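Local coordinates for flagellar brake protein YcgR (Escherichia coli, PDB 5Y6F) that acts as a flagellar brake, slowing the motor and reducing swimming and swarming when it has cyclic di-GMP bound, at residues 8-13 with 108-113; 18-23 with 103-108. All coordinates share one frame; numbering follows the deposited sequence.

Contact 1 of 2, residues 8-13 with 108-113; sequences FLKQNP and LWFVQR. With C2E (9,9'-[(2R,3R,3aS,5S,7aR,9R,10R,10aS,12S,14aR)-3,5,10,12-tetrahydroxy-5,12-dioxidooctahydro-2H,7H-difuro[3,2-d:3',2'-j][1,3,7,9,2,8]tetraoxadiphosphacyclododecine-2,9-diyl]bis(2-amino-1,9-dihydro-6H-purin-6-one)), chain C.
Lys10 and Leu108 face each other as an antiparallel hydrogen-bonded pair: Lys10 N reaches Leu108 O at 2.7 Å, and Leu108 N returns to Lys10 O at 3.0 Å. One step along, Phe110 N donates to Phe8 O at 2.9 Å. At the end of segment 108-113, the Arg113 guanidinium lies with one face over C2E N3, bringing NH2 within 3.2 Å of C2E C2, and its NH2 is hydrogen-bonded to a second C2E molecule. Strand 9-10 is one of the two edge strands of the antiparallel PilZN sheet, and strand 108-111, bonded on its other side to strand 80-86, runs on into the cyclic di-GMP site. Leu9, paired with Trp109, swings CG anti to its backbone N (chi1 179°) and lays CD1 over the middle of the indole six-membered ring, 3.9 Å from its centroid. Phe8 CB sits at the indole edge, while Val111 CA and Gln112 N cover one face of the Phe8 ring. Next to them Arg113 CG packs 3.7 Å from Phe8 CE2, with the guanidinium plane turned 79° from that ring. Bent along its length, Lys10 brings NZ back to Phe110 CB at 3.3 Å.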
ATOM      1  N   PHE A   8      14.361  -4.966  -8.730  1.00 41.23           N
ATOM      2  CA  PHE A   8      13.945  -3.966  -7.750  1.00 41.78           C
ATOM      3  C   PHE A   8      14.966  -3.704  -6.657  1.00 41.98           C
ATOM      4  O   PHE A   8      14.719  -2.838  -5.837  1.00 41.89           O
ATOM      5  CB  PHE A   8      12.661  -4.440  -7.071  1.00 41.37           C
ATOM      6  CG  PHE A   8      11.480  -4.479  -7.999  1.00 38.57           C
ATOM      7  CD1 PHE A   8      11.363  -3.532  -8.999  1.00 38.01           C
ATOM      8  CD2 PHE A   8      10.556  -5.498  -7.927  1.00 36.21           C
ATOM      9  CE1 PHE A   8      10.281  -3.576  -9.886  1.00 43.87           C
ATOM     10  CE2 PHE A   8       9.507  -5.558  -8.786  1.00 35.83           C
ATOM     11  CZ  PHE A   8       9.361  -4.583  -9.760  1.00 39.31           C
ATOM     12  N   LEU A   9      16.076  -4.447  -6.599  1.00 37.90           N
ATOM     13  CA  LEU A   9      17.021  -4.377  -5.484  1.00 46.63           C
ATOM     14  C   LEU A   9      18.041  -3.277  -5.760  1.00 46.17           C
ATOM     15  O   LEU A   9      18.738  -3.324  -6.768  1.00 49.38           O
ATOM     16  CB  LEU A   9      17.752  -5.715  -5.317  1.00 48.16           C
ATOM     17  CG  LEU A   9      18.768  -5.682  -4.166  1.00 53.00           C
ATOM     18  CD1 LEU A   9      18.027  -5.649  -2.824  1.00 53.65           C
ATOM     19  CD2 LEU A   9      19.734  -6.876  -4.217  1.00 54.31           C
ATOM     20  N   LYS A  10      18.102  -2.268  -4.900  1.00 46.92           N
ATOM     21  CA  LYS A  10      19.097  -1.200  -5.038  1.00 48.74           C
ATOM     22  C   LYS A  10      20.314  -1.521  -4.186  1.00 46.57           C
ATOM     23  O   LYS A  10      20.159  -1.857  -3.015  1.00 54.40           O
ATOM     24  CB  LYS A  10      18.476   0.129  -4.613  1.00 50.78           C
ATOM     25  CG  LYS A  10      17.185   0.432  -5.372  1.00 51.48           C
ATOM     26  CD  LYS A  10      17.467   1.053  -6.758  1.00 64.90           C
ATOM     27  CE  LYS A  10      16.678   0.404  -7.892  1.00 74.61           C
ATOM     28  NZ  LYS A  10      15.190   0.330  -7.613  1.00 84.44           N
ATOM     29  N   GLN A  11      21.519  -1.427  -4.763  1.00 52.32           N
ATOM     30  CA  GLN A  11      22.757  -1.766  -4.058  1.00 65.70           C
ATOM     31  C   GLN A  11      23.820  -0.680  -4.127  1.00 70.51           C
ATOM     32  O   GLN A  11      24.748  -0.682  -3.305  1.00 73.27           O
ATOM     33  CB  GLN A  11      23.374  -3.067  -4.628  1.00 60.88           C
ATOM     34  CG  GLN A  11      22.324  -4.141  -4.869  1.00 61.34           C
ATOM     35  CD  GLN A  11      22.953  -5.453  -5.293  1.00 68.80           C
ATOM     36  OE1 GLN A  11      22.685  -5.942  -6.403  1.00 72.18           O
ATOM     37  NE2 GLN A  11      23.826  -6.013  -4.437  1.00 62.02           N
ATOM     38  N   ASN A  12      23.771   0.183  -5.113  1.00 71.71           N
ATOM     39  CA  ASN A  12      24.696   1.299  -5.159  1.00 76.72           C
ATOM     40  C   ASN A  12      24.449   2.184  -3.926  1.00 72.17           C
ATOM     41  O   ASN A  12      23.294   2.501  -3.620  1.00 63.23           O
ATOM     42  CB  ASN A  12      24.452   2.005  -6.495  1.00 75.53           C
ATOM     43  CG  ASN A  12      25.393   3.141  -6.761  1.00 86.32           C
ATOM     44  OD1 ASN A  12      25.012   4.301  -6.599  1.00 93.68           O
ATOM     45  ND2 ASN A  12      26.612   2.832  -7.235  1.00 82.22           N
ATOM     46  N   PRO A  13      25.471   2.519  -3.140  1.00 78.42           N
ATOM     47  CA  PRO A  13      25.194   3.312  -1.921  1.00 73.09           C
ATOM     48  C   PRO A  13      24.422   4.590  -2.213  1.00 71.44           C
ATOM     49  O   PRO A  13      23.574   5.002  -1.416  1.00 76.16           O
ATOM     50  CB  PRO A  13      26.597   3.613  -1.363  1.00 77.26           C
ATOM     51  CG  PRO A  13      27.551   3.381  -2.518  1.00 79.32           C
ATOM     52  CD  PRO A  13      26.910   2.304  -3.357  1.00 77.31           C
ATOM     53  N   LEU A 108      18.387  -2.124  -0.587  1.00 47.10           N
ATOM     54  CA  LEU A 108      16.973  -1.877  -0.348  1.00 43.85           C
ATOM     55  C   LEU A 108      16.118  -2.266  -1.559  1.00 43.89           C
ATOM     56  O   LEU A 108      16.578  -2.209  -2.700  1.00 45.36           O
ATOM     57  CB  LEU A 108      16.738  -0.410   0.017  1.00 46.90           C
ATOM     58  CG  LEU A 108      17.197   0.637  -0.999  1.00 52.76           C
ATOM     59  CD1 LEU A 108      16.463   0.465  -2.320  1.00 53.71           C
ATOM     60  CD2 LEU A 108      16.994   2.041  -0.450  1.00 45.13           C
ATOM     61  N   TRP A 109      14.872  -2.645  -1.297  1.00 39.31           N
ATOM     62  CA  TRP A 109      13.918  -2.989  -2.332  1.00 42.21           C
ATOM     63  C   TRP A 109      13.103  -1.744  -2.659  1.00 47.73           C
ATOM     64  O   TRP A 109      12.621  -1.047  -1.754  1.00 46.86           O
ATOM     65  CB  TRP A 109      12.977  -4.093  -1.846  1.00 42.95           C
ATOM     66  CG  TRP A 109      13.635  -5.384  -1.613  1.00 42.60           C
ATOM     67  CD1 TRP A 109      13.970  -5.924  -0.388  1.00 38.46           C
ATOM     68  CD2 TRP A 109      14.098  -6.318  -2.604  1.00 40.12           C
ATOM     69  NE1 TRP A 109      14.545  -7.169  -0.570  1.00 38.17           N
ATOM     70  CE2 TRP A 109      14.652  -7.425  -1.909  1.00 41.30           C
ATOM     71  CE3 TRP A 109      14.062  -6.354  -4.000  1.00 38.36           C
ATOM     72  CZ2 TRP A 109      15.207  -8.523  -2.572  1.00 42.37           C
ATOM     73  CZ3 TRP A 109      14.586  -7.461  -4.654  1.00 38.79           C
ATOM     74  CH2 TRP A 109      15.157  -8.514  -3.941  1.00 40.44           C
ATOM     75  N   PHE A 110      12.989  -1.450  -3.940  1.00 40.05           N
ATOM     76  CA  PHE A 110      12.185  -0.337  -4.424  1.00 38.73           C
ATOM     77  C   PHE A 110      11.181  -1.008  -5.364  1.00 40.57           C
ATOM     78  O   PHE A 110      11.491  -1.226  -6.526  1.00 37.56           O
ATOM     79  CB  PHE A 110      13.035   0.688  -5.139  1.00 42.97           C
ATOM     80  CG  PHE A 110      12.308   1.997  -5.435  1.00 45.21           C
ATOM     81  CD1 PHE A 110      12.076   2.928  -4.405  1.00 43.96           C
ATOM     82  CD2 PHE A 110      11.899   2.309  -6.731  1.00 42.46           C
ATOM     83  CE1 PHE A 110      11.427   4.150  -4.635  1.00 42.61           C
ATOM     84  CE2 PHE A 110      11.253   3.564  -6.999  1.00 44.32           C
ATOM     85  CZ  PHE A 110      11.010   4.471  -5.955  1.00 42.23           C
ATOM     86  N   VAL A 111      10.017  -1.408  -4.848  1.00 36.73           N
ATOM     87  CA  VAL A 111       9.168  -2.371  -5.525  1.00 38.67           C
ATOM     88  C   VAL A 111       8.109  -1.663  -6.376  1.00 41.58           C
ATOM     89  O   VAL A 111       7.278  -0.917  -5.864  1.00 41.53           O
ATOM     90  CB  VAL A 111       8.513  -3.303  -4.510  1.00 38.62           C
ATOM     91  CG1 VAL A 111       7.567  -4.229  -5.230  1.00 35.99           C
ATOM     92  CG2 VAL A 111       9.626  -4.074  -3.650  1.00 38.48           C
ATOM     93  N   GLN A 112       8.110  -1.931  -7.663  1.00 38.34           N
ATOM     94  CA  GLN A 112       7.210  -1.272  -8.607  1.00 38.93           C
ATOM     95  C   GLN A 112       6.588  -2.324  -9.529  1.00 42.79           C
ATOM     96  O   GLN A 112       7.002  -2.443 -10.668  1.00 39.06           O
ATOM     97  CB  GLN A 112       8.023  -0.253  -9.402  1.00 36.07           C
ATOM     98  CG  GLN A 112       8.697   0.795  -8.507  1.00 37.53           C
ATOM     99  CD  GLN A 112       9.359   1.854  -9.360  1.00 44.09           C
ATOM    100  OE1 GLN A 112      10.370   1.601  -9.977  1.00 40.86           O
ATOM    101  NE2 GLN A 112       8.765   3.039  -9.402  1.00 44.33           N
ATOM    102  N   ARG A 113       5.547  -3.034  -9.071  1.00 36.45           N
ATOM    103  CA  ARG A 113       5.088  -4.168  -9.848  1.00 41.06           C
ATOM    104  C   ARG A 113       3.847  -3.861 -10.680  1.00 43.44           C
ATOM    105  O   ARG A 113       3.389  -4.747 -11.406  1.00 45.16           O
ATOM    106  CB  ARG A 113       4.766  -5.360  -8.924  1.00 36.16           C
ATOM    107  CG  ARG A 113       5.887  -5.790  -8.037  1.00 39.83           C
ATOM    108  CD  ARG A 113       5.365  -6.763  -6.941  1.00 39.94           C
ATOM    109  NE  ARG A 113       4.810  -6.033  -5.776  1.00 38.85           N
ATOM    110  CZ  ARG A 113       4.612  -6.597  -4.589  1.00 43.38           C
ATOM    111  NH1 ARG A 113       4.921  -7.891  -4.398  1.00 36.28           N
ATOM    112  NH2 ARG A 113       4.138  -5.874  -3.590  1.00 40.26           N
TER
HETATM  113  P1  C2E C 302      -0.864  -5.062 -11.351  1.00 43.43           P
HETATM  114  O2P C2E C 302      -1.361  -3.683 -10.701  1.00 40.41           O
HETATM  115  O1P C2E C 302      -0.177  -4.803 -12.628  1.00 44.51           O
HETATM  116  O5' C2E C 302       0.039  -5.821 -10.287  1.00 43.75           O
HETATM  117  C5' C2E C 302       0.814  -6.880 -10.831  1.00 36.03           C
HETATM  118  C4' C2E C 302       1.227  -7.907  -9.781  1.00 45.35           C
HETATM  119  O4' C2E C 302       2.093  -7.317  -8.820  1.00 43.61           O
HETATM  120  C3' C2E C 302       0.026  -8.427  -8.973  1.00 46.34           C
HETATM  121  O3' C2E C 302      -0.536  -9.592  -9.556  1.00 53.86           O
HETATM  122  C2' C2E C 302       0.656  -8.792  -7.634  1.00 45.39           C
HETATM  123  O2' C2E C 302       1.373  -9.999  -7.793  1.00 47.70           O
HETATM  124  C1' C2E C 302       1.725  -7.691  -7.483  1.00 43.98           C
HETATM  125  N9  C2E C 302       1.277  -6.525  -6.728  1.00 44.46           N
HETATM  126  C8  C2E C 302       0.929  -5.313  -7.250  1.00 42.05           C
HETATM  127  N7  C2E C 302       0.600  -4.501  -6.283  1.00 45.03           N
HETATM  128  C5  C2E C 302       0.718  -5.166  -5.084  1.00 41.95           C
HETATM  129  C6  C2E C 302       0.508  -4.836  -3.726  1.00 42.81           C
HETATM  130  O6  C2E C 302       0.146  -3.740  -3.315  1.00 41.73           O
HETATM  131  N1  C2E C 302       0.744  -5.783  -2.823  1.00 44.28           N
HETATM  132  C2  C2E C 302       1.132  -7.016  -3.182  1.00 47.56           C
HETATM  133  N2  C2E C 302       1.308  -7.911  -2.187  1.00 48.25           N
HETATM  134  N3  C2E C 302       1.322  -7.353  -4.417  1.00 46.41           N
HETATM  135  C4  C2E C 302       1.148  -6.456  -5.377  1.00 46.09           C
HETATM  136  P11 C2E C 302      -2.040 -10.082  -9.127  1.00 49.91           P
HETATM  137  O21 C2E C 302      -2.061 -10.061  -7.541  1.00 44.37           O
HETATM  138  O11 C2E C 302      -2.285 -11.379  -9.792  1.00 56.40           O
HETATM  139  O5A C2E C 302      -3.095  -8.952  -9.594  1.00 46.46           O
HETATM  140  C5A C2E C 302      -3.284  -8.748 -10.995  1.00 42.87           C
HETATM  141  C4A C2E C 302      -4.020  -7.422 -11.178  1.00 46.15           C
HETATM  142  O4A C2E C 302      -5.121  -7.346 -10.284  1.00 44.97           O
HETATM  143  C3A C2E C 302      -3.152  -6.224 -10.739  1.00 43.71           C
HETATM  144  O3A C2E C 302      -2.145  -5.975 -11.708  1.00 48.85           O
HETATM  145  C2A C2E C 302      -4.193  -5.115 -10.689  1.00 41.98           C
HETATM  146  O2A C2E C 302      -4.396  -4.647 -11.999  1.00 52.80           O
HETATM  147  C1A C2E C 302      -5.425  -5.940 -10.195  1.00 48.10           C
HETATM  148  N91 C2E C 302      -5.598  -5.735  -8.793  1.00 42.71           N
HETATM  149  C81 C2E C 302      -5.275  -6.633  -7.810  1.00 43.14           C
HETATM  150  N71 C2E C 302      -5.548  -6.118  -6.631  1.00 46.71           N
HETATM  151  C51 C2E C 302      -6.087  -4.875  -6.853  1.00 40.62           C
HETATM  152  C61 C2E C 302      -6.518  -3.901  -6.008  1.00 46.34           C
HETATM  153  O61 C2E C 302      -6.496  -4.059  -4.791  1.00 47.42           O
HETATM  154  N11 C2E C 302      -6.922  -2.774  -6.567  1.00 47.32           N
HETATM  155  C21 C2E C 302      -6.937  -2.600  -7.896  1.00 51.10           C
HETATM  156  N21 C2E C 302      -7.400  -1.411  -8.396  1.00 51.20           N
HETATM  157  N31 C2E C 302      -6.524  -3.505  -8.704  1.00 48.28           N
HETATM  158  C41 C2E C 302      -6.093  -4.619  -8.206  1.00 38.91           C

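Contact 2 of 2, residues 18-23 with 103-108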
ATOM      1  N   GLY A  18      19.650   7.833  -2.206  1.00 54.84           N
ATOM      2  CA  GLY A  18      18.596   8.563  -2.901  1.00 52.06           C
ATOM      3  C   GLY A  18      17.205   8.178  -2.415  1.00 57.53           C
ATOM      4  O   GLY A  18      16.399   9.041  -2.055  1.00 59.55           O
ATOM      5  N   VAL A  19      16.898   6.876  -2.388  1.00 51.95           N
ATOM      6  CA  VAL A  19      15.555   6.445  -1.967  1.00 50.45           C
ATOM      7  C   VAL A  19      15.268   6.916  -0.546  1.00 49.83           C
ATOM      8  O   VAL A  19      14.162   7.398  -0.238  1.00 49.72           O
ATOM      9  CB  VAL A  19      15.399   4.912  -2.090  1.00 49.99           C
ATOM     10  CG1 VAL A  19      14.068   4.447  -1.446  1.00 43.73           C
ATOM     11  CG2 VAL A  19      15.417   4.490  -3.585  1.00 47.56           C
ATOM     12  N   LEU A  20      16.260   6.795   0.332  1.00 47.90           N
ATOM     13  CA  LEU A  20      16.085   7.179   1.728  1.00 54.08           C
ATOM     14  C   LEU A  20      15.893   8.680   1.862  1.00 56.85           C
ATOM     15  O   LEU A  20      14.965   9.135   2.544  1.00 57.47           O
ATOM     16  CB  LEU A  20      17.272   6.709   2.566  1.00 51.93           C
ATOM     17  CG  LEU A  20      17.341   5.185   2.721  1.00 52.82           C
ATOM     18  CD1 LEU A  20      18.540   4.745   3.566  1.00 55.27           C
ATOM     19  CD2 LEU A  20      16.056   4.620   3.277  1.00 47.89           C
ATOM     20  N   ARG A  21      16.739   9.469   1.197  1.00 53.11           N
ATOM     21  CA  ARG A  21      16.559  10.921   1.252  1.00 55.28           C
ATOM     22  C   ARG A  21      15.168  11.339   0.778  1.00 53.29           C
ATOM     23  O   ARG A  21      14.587  12.273   1.331  1.00 57.39           O
ATOM     24  CB  ARG A  21      17.642  11.625   0.436  1.00 54.26           C
ATOM     25  CG  ARG A  21      19.069  11.386   0.970  1.00 62.34           C
ATOM     26  CD  ARG A  21      20.143  12.099   0.134  1.00 70.61           C
ATOM     27  NE  ARG A  21      21.493  11.782   0.600  1.00 90.46           N
ATOM     28  CZ  ARG A  21      22.618  12.262   0.071  1.00112.81           C
ATOM     29  NH1 ARG A  21      22.582  13.102  -0.959  1.00120.63           N
ATOM     30  NH2 ARG A  21      23.795  11.904   0.578  1.00123.47           N
ATOM     31  N   ASP A  22      14.605  10.632  -0.203  1.00 54.14           N
ATOM     32  CA  ASP A  22      13.254  10.920  -0.695  1.00 52.57           C
ATOM     33  C   ASP A  22      12.193  10.579   0.349  1.00 55.46           C
ATOM     34  O   ASP A  22      11.241  11.340   0.513  1.00 61.24           O
ATOM     35  CB  ASP A  22      12.978  10.144  -2.007  1.00 52.54           C
ATOM     36  CG  ASP A  22      13.745  10.718  -3.222  1.00 71.87           C
ATOM     37  OD1 ASP A  22      14.482  11.730  -3.056  1.00 77.10           O
ATOM     38  OD2 ASP A  22      13.620  10.147  -4.342  1.00 75.61           O
ATOM     39  N   LEU A  23      12.323   9.439   1.055  1.00 56.94           N
ATOM     40  CA  LEU A  23      11.405   9.135   2.169  1.00 51.83           C
ATOM     41  C   LEU A  23      11.421  10.249   3.211  1.00 57.48           C
ATOM     42  O   LEU A  23      10.377  10.685   3.709  1.00 60.91           O
ATOM     43  CB  LEU A  23      11.781   7.795   2.832  1.00 45.64           C
ATOM     44  CG  LEU A  23      11.591   6.546   1.971  1.00 51.28           C
ATOM     45  CD1 LEU A  23      11.980   5.284   2.737  1.00 55.86           C
ATOM     46  CD2 LEU A  23      10.145   6.420   1.373  1.00 49.34           C
ATOM     47  N   VAL A 103      23.095   2.229  11.319  1.00 69.28           N
ATOM     48  CA  VAL A 103      23.771   2.237  10.020  1.00 72.71           C
ATOM     49  C   VAL A 103      22.726   2.046   8.925  1.00 73.23           C
ATOM     50  O   VAL A 103      21.760   1.276   9.119  1.00 75.37           O
ATOM     51  CB  VAL A 103      24.833   1.118   9.969  1.00 76.43           C
ATOM     52  CG1 VAL A 103      25.434   0.991   8.580  1.00 74.04           C
ATOM     53  CG2 VAL A 103      25.917   1.384  10.974  1.00 81.95           C
ATOM     54  N   PRO A 104      22.827   2.713   7.783  1.00 74.00           N
ATOM     55  CA  PRO A 104      21.870   2.458   6.702  1.00 64.95           C
ATOM     56  C   PRO A 104      22.033   1.042   6.183  1.00 64.03           C
ATOM     57  O   PRO A 104      23.088   0.412   6.384  1.00 62.25           O
ATOM     58  CB  PRO A 104      22.251   3.490   5.630  1.00 68.50           C
ATOM     59  CG  PRO A 104      23.024   4.546   6.372  1.00 73.15           C
ATOM     60  CD  PRO A 104      23.757   3.806   7.458  1.00 79.12           C
ATOM     61  N   PRO A 105      21.003   0.498   5.543  1.00 58.18           N
ATOM     62  CA  PRO A 105      21.132  -0.817   4.923  1.00 61.62           C
ATOM     63  C   PRO A 105      22.058  -0.735   3.727  1.00 63.32           C
ATOM     64  O   PRO A 105      22.038   0.252   2.978  1.00 63.22           O
ATOM     65  CB  PRO A 105      19.690  -1.139   4.482  1.00 52.99           C
ATOM     66  CG  PRO A 105      19.124   0.229   4.154  1.00 54.91           C
ATOM     67  CD  PRO A 105      19.708   1.146   5.210  1.00 53.35           C
ATOM     68  N   PRO A 106      22.879  -1.752   3.498  1.00 55.70           N
ATOM     69  CA  PRO A 106      23.671  -1.766   2.258  1.00 65.93           C
ATOM     70  C   PRO A 106      22.823  -1.995   0.986  1.00 67.64           C
ATOM     71  O   PRO A 106      23.317  -1.727  -0.116  1.00 74.42           O
ATOM     72  CB  PRO A 106      24.683  -2.897   2.508  1.00 63.44           C
ATOM     73  CG  PRO A 106      23.969  -3.834   3.439  1.00 63.80           C
ATOM     74  CD  PRO A 106      23.091  -2.956   4.319  1.00 62.70           C
ATOM     75  N   THR A 107      21.568  -2.442   1.103  1.00 67.33           N
ATOM     76  CA  THR A 107      20.675  -2.686  -0.034  1.00 49.74           C
ATOM     77  C   THR A 107      19.237  -2.402   0.397  1.00 48.04           C
ATOM     78  O   THR A 107      18.918  -2.448   1.580  1.00 52.41           O
ATOM     79  CB  THR A 107      20.748  -4.137  -0.548  1.00 44.27           C
ATOM     80  OG1 THR A 107      19.940  -4.977   0.296  1.00 50.46           O
ATOM     81  CG2 THR A 107      22.171  -4.713  -0.498  1.00 46.26           C
ATOM     82  N   LEU A 108      18.387  -2.124  -0.587  1.00 47.10           N
ATOM     83  CA  LEU A 108      16.973  -1.877  -0.348  1.00 43.85           C
ATOM     84  C   LEU A 108      16.118  -2.266  -1.559  1.00 43.89           C
ATOM     85  O   LEU A 108      16.578  -2.209  -2.700  1.00 45.36           O
ATOM     86  CB  LEU A 108      16.738  -0.410   0.017  1.00 46.90           C
ATOM     87  CG  LEU A 108      17.197   0.637  -0.999  1.00 52.76           C
ATOM     88  CD1 LEU A 108      16.463   0.465  -2.320  1.00 53.71           C
ATOM     89  CD2 LEU A 108      16.994   2.041  -0.450  1.00 45.13           C
TER
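Val19 of helix 13-25 meets Leu108, at the start of strand 108-111. The touching branch is Leu108 CD2, which lies 3.7 Å from Val19 CB and 3.9 Å from Val19 CG1, the two side chains passing at a slant. Leu108 holds CG between its backbone N and carbonyl carbon (chi1 58°), and from there CD2 reaches the helix. On the helix side, Val19 CG1 is anti to its own backbone N (chi1 171°), which puts that methyl beside the same leucine branch. This is the tight half of the contact, and Val82 and Phe84 of strand 80-86 close around it, Val82 against Val19 and Phe84 against Leu108.

Farther back along the 103-108 loop the fit is slacker. Leu20 and Pro105 reach toward each other end on, with Leu20 CD1 at 4.1 Å from Pro105 CD, and the same methyl is 4.4 Å from Pro104 CB. Leu20 CG also looks across to Leu108 CD2, at 4.5 Å. Leu51 of strand 50-54 touches Leu20 and both prolines, so this looser end is still lined by the sheet. Solvent lies beyond: Val103 and Pro106 on the loop are exposed, as are Arg21 and Asp22 on the helix.

The helix thus lies against one side of the PilZN sheet, and the proline-rich connection between strands 97-102 and 108-111 passes along its flank. Only 173 Å² is buried between the two segments. Aliphatic carbons do all the touching, with no polar bond to fix direction or spacing, so the match rests on shape and on the exclusion of water, and the ring of each proline restricts its own phi, which probably limits how far the loop can shift against the helix.

From the N terminus the chain first lays down strand 9-10, then turns at Asn12, the N-cap residue, into helix 13-25. After the intervening strands and helix 59-66 it returns through the 103-108 loop and enters strand 108-111. Contact 1 closes the longer loop, adding strand 9-10 to the sheet's edge; contact 2 is nested inside it, joining the helix to the returning loop. Leu108 belongs to both. The two contacts also touch directly, with Phe110 CD1 3.8 Å from Val19 CG2 and Lys10 O 3.4 Å from Thr107 CB. Edge strand, helix and returning loop therefore meet around the start of strand 108-111, whose other end leads into the cyclic di-GMP site.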